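Local coordinates for solute-binding periplasmic protein of iron/siderophore ABC transporter (Yersinia pestis, PDB 6B2Y) that probably binds chelated iron in the periplasm and delivers it to an ABC transporter for import across the inner membrane, at residues A[55-60]-A[79-83]. Coordinates in Å, arbitrary orientation, origin at the centre of the assembly. Residue numbers count along the deposited sequence, not the author numbering.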
ATOM      1  N   VAL A  55      -7.515  21.734  12.730  1.00 31.68           N
ATOM      2  CA  VAL A  55      -7.672  20.285  12.780  1.00 29.69           C
ATOM      3  C   VAL A  55      -6.604  19.735  13.713  1.00 27.73           C
ATOM      4  O   VAL A  55      -5.408  19.815  13.411  1.00 30.02           O
ATOM      5  CB  VAL A  55      -7.564  19.636  11.396  1.00 29.17           C
ATOM      6  CG1 VAL A  55      -7.493  18.119  11.537  1.00 28.36           C
ATOM      7  CG2 VAL A  55      -8.729  20.056  10.530  1.00 28.99           C
ATOM      8  N   GLU A  56      -7.024  19.190  14.853  1.00 32.78           N
ATOM      9  CA  GLU A  56      -6.079  18.567  15.767  1.00 32.02           C
ATOM     10  C   GLU A  56      -6.485  17.172  16.224  1.00 29.32           C
ATOM     11  O   GLU A  56      -5.680  16.515  16.890  1.00 30.31           O
ATOM     12  CB  GLU A  56      -5.849  19.452  17.007  1.00 34.83           C
ATOM     13  CG  GLU A  56      -5.350  20.868  16.703  1.00 38.20           C
ATOM     14  CD  GLU A  56      -3.931  20.895  16.156  1.00 38.80           C
ATOM     15  OE1 GLU A  56      -3.126  20.014  16.525  1.00 35.14           O
ATOM     16  OE2 GLU A  56      -3.626  21.803  15.346  1.00 38.20           O
ATOM     17  N   ARG A  57      -7.688  16.699  15.893  1.00 29.90           N
ATOM     18  CA  ARG A  57      -8.177  15.385  16.316  1.00 32.26           C
ATOM     19  C   ARG A  57      -8.677  14.620  15.091  1.00 27.65           C
ATOM     20  O   ARG A  57      -9.815  14.815  14.658  1.00 31.78           O
ATOM     21  CB  ARG A  57      -9.276  15.538  17.368  1.00 36.56           C
ATOM     22  CG  ARG A  57      -8.840  16.393  18.551  1.00 35.00           C
ATOM     23  CD  ARG A  57      -9.910  16.506  19.633  1.00 41.07           C
ATOM     24  NE  ARG A  57     -10.254  15.223  20.249  1.00 44.12           N
ATOM     25  CZ  ARG A  57      -9.519  14.614  21.180  1.00 45.02           C
ATOM     26  NH1 ARG A  57      -8.384  15.160  21.594  1.00 40.69           N
ATOM     27  NH2 ARG A  57      -9.917  13.450  21.694  1.00 45.82           N
ATOM     28  N   ILE A  58      -7.834  13.735  14.554  1.00 26.99           N
ATOM     29  CA  ILE A  58      -8.112  13.008  13.314  1.00 21.83           C
ATOM     30  C   ILE A  58      -8.504  11.576  13.637  1.00 25.61           C
ATOM     31  O   ILE A  58      -7.826  10.904  14.424  1.00 25.65           O
ATOM     32  CB  ILE A  58      -6.885  13.001  12.386  1.00 28.26           C
ATOM     33  CG1 ILE A  58      -6.381  14.420  12.118  1.00 25.12           C
ATOM     34  CG2 ILE A  58      -7.212  12.261  11.072  1.00 23.54           C
ATOM     35  CD1 ILE A  58      -5.003  14.420  11.477  1.00 21.23           C
ATOM     36  N   LEU A  59      -9.570  11.096  12.998  1.00 22.33           N
ATOM     37  CA  LEU A  59     -10.015   9.712  13.110  1.00 26.69           C
ATOM     38  C   LEU A  59      -9.688   8.987  11.811  1.00 24.30           C
ATOM     39  O   LEU A  59     -10.127   9.410  10.739  1.00 25.32           O
ATOM     40  CB  LEU A  59     -11.515   9.655  13.384  1.00 25.47           C
ATOM     41  CG  LEU A  59     -12.122   8.331  13.831  1.00 31.49           C
ATOM     42  CD1 LEU A  59     -11.805   8.085  15.304  1.00 36.89           C
ATOM     43  CD2 LEU A  59     -13.627   8.363  13.592  1.00 35.96           C
ATOM     44  N   LEU A  60      -8.950   7.893  11.900  1.00 23.03           N
ATOM     45  CA  LEU A  60      -8.623   7.103  10.719  1.00 24.74           C
ATOM     46  C   LEU A  60      -9.634   5.968  10.595  1.00 21.76           C
ATOM     47  O   LEU A  60      -9.579   4.994  11.357  1.00 22.55           O
ATOM     48  CB  LEU A  60      -7.189   6.588  10.804  1.00 24.49           C
ATOM     49  CG  LEU A  60      -6.168   7.732  10.865  1.00 24.11           C
ATOM     50  CD1 LEU A  60      -4.773   7.166  10.927  1.00 21.71           C
ATOM     51  CD2 LEU A  60      -6.336   8.685   9.659  1.00 23.11           C
ATOM     52  N   ASP A  79       0.559  12.660  16.955  1.00 25.47           N
ATOM     53  CA  ASP A  79       0.054  13.737  17.800  1.00 32.00           C
ATOM     54  C   ASP A  79      -1.435  14.024  17.590  1.00 33.46           C
ATOM     55  O   ASP A  79      -2.139  14.392  18.540  1.00 29.77           O
ATOM     56  CB  ASP A  79       0.887  14.990  17.531  1.00 33.32           C
ATOM     57  CG  ASP A  79       1.038  15.867  18.736  1.00 44.79           C
ATOM     58  OD1 ASP A  79       2.079  15.742  19.422  1.00 45.15           O
ATOM     59  OD2 ASP A  79       0.138  16.708  18.970  1.00 48.39           O
ATOM     60  N   ARG A  80      -1.937  13.906  16.357  1.00 27.20           N
ATOM     61  CA  ARG A  80      -3.311  14.293  16.063  1.00 25.15           C
ATOM     62  C   ARG A  80      -4.240  13.110  15.837  1.00 23.97           C
ATOM     63  O   ARG A  80      -5.396  13.318  15.474  1.00 27.05           O
ATOM     64  CB  ARG A  80      -3.371  15.208  14.837  1.00 23.16           C
ATOM     65  CG  ARG A  80      -2.593  16.482  14.981  1.00 23.42           C
ATOM     66  CD  ARG A  80      -3.039  17.499  13.938  1.00 25.79           C
ATOM     67  NE  ARG A  80      -2.419  17.231  12.643  1.00 24.69           N
ATOM     68  CZ  ARG A  80      -2.755  17.861  11.520  1.00 23.26           C
ATOM     69  NH1 ARG A  80      -3.720  18.773  11.539  1.00 23.81           N
ATOM     70  NH2 ARG A  80      -2.134  17.557  10.381  1.00 23.02           N
ATOM     71  N   ILE A  81      -3.767  11.882  16.024  1.00 24.11           N
ATOM     72  CA  ILE A  81      -4.600  10.694  15.850  1.00 25.93           C
ATOM     73  C   ILE A  81      -5.337  10.415  17.154  1.00 29.13           C
ATOM     74  O   ILE A  81      -4.720  10.012  18.140  1.00 28.41           O
ATOM     75  CB  ILE A  81      -3.773   9.471  15.439  1.00 27.43           C
ATOM     76  CG1 ILE A  81      -2.885   9.801  14.247  1.00 24.96           C
ATOM     77  CG2 ILE A  81      -4.708   8.315  15.137  1.00 27.02           C
ATOM     78  CD1 ILE A  81      -3.632  10.381  13.087  1.00 29.42           C
ATOM     79  N   VAL A  82      -6.663  10.582  17.152  1.00 29.26           N
ATOM     80  CA  VAL A  82      -7.450  10.316  18.359  1.00 31.79           C
ATOM     81  C   VAL A  82      -8.200   8.995  18.294  1.00 31.58           C
ATOM     82  O   VAL A  82      -8.940   8.660  19.234  1.00 31.08           O
ATOM     83  CB  VAL A  82      -8.425  11.473  18.651  1.00 33.36           C
ATOM     84  CG1 VAL A  82      -7.644  12.766  18.822  1.00 37.60           C
ATOM     85  CG2 VAL A  82      -9.457  11.591  17.552  1.00 33.46           C
ATOM     86  N   GLY A  83      -8.024   8.225  17.223  1.00 27.87           N
ATOM     87  CA  GLY A  83      -8.646   6.921  17.096  1.00 28.83           C
ATOM     88  C   GLY A  83      -8.359   6.334  15.732  1.00 28.48           C
ATOM     89  O   GLY A  83      -8.244   7.083  14.756  1.00 25.04           O
TER
HETATM   90  O   HOH W   1      -3.811  16.812  19.039  1.00 42.48           O
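Three backbone hydrogen bonds join 55-60 to 79-83 in parallel. Ile58 N donates to Arg80 O, just ahead of strand 81-83 (2.6 Å, 167° at the hydrogen), and Ile58 O accepts from Val82 N (3.0 Å, 160°), so Ile58 is regularly bridged to Ile81, CA to CA 4.9 Å. The register then slips by one residue at Val82, whose psi is 3°, and Leu60 N donates to Gly83 O (3.1 Å, 170°) rather than to Val82 O. Ahead of the strands, the Arg80 side chain reaches back so that NH1 donates to Val55 O (2.7 Å, 155°), while its NH2 forms a salt bridge with Glu73. A water donating to Glu56 O (2.9 Å) and Asp79 O (3.0 Å) joins the two incoming loops.

Side-chain packing flanks these bonds. Ile58 CD1 lies over one face of the Arg80 guanidinium, and Ile81 CD1 makes apolar contacts with Ile58 CB at 4.2 Å and Leu60 CD1 at 4.0 Å. Val82 CG1 packs on Arg57 CB at 3.5 Å and over one face of its guanidinium, whose NH2 hydrogen-bonds to Leu128 O. Gly83 leaves room for Leu59: an ideal CB there would fall 2.8 Å from Leu59 CD1.

The short segments 58-60 and 81-83 cross at -55°, a strong twist that accompanies the irregularity at Val82. Both strands belong to a beta-alpha-beta unit whose helix 66-70 packs against Leu60 and Ile81. They are adjacent inner strands of a five-stranded parallel sheet (111-112, 81-85, 58-60, 132-136, 159-162), consistent with one alpha/beta lobe of a periplasmic binding protein.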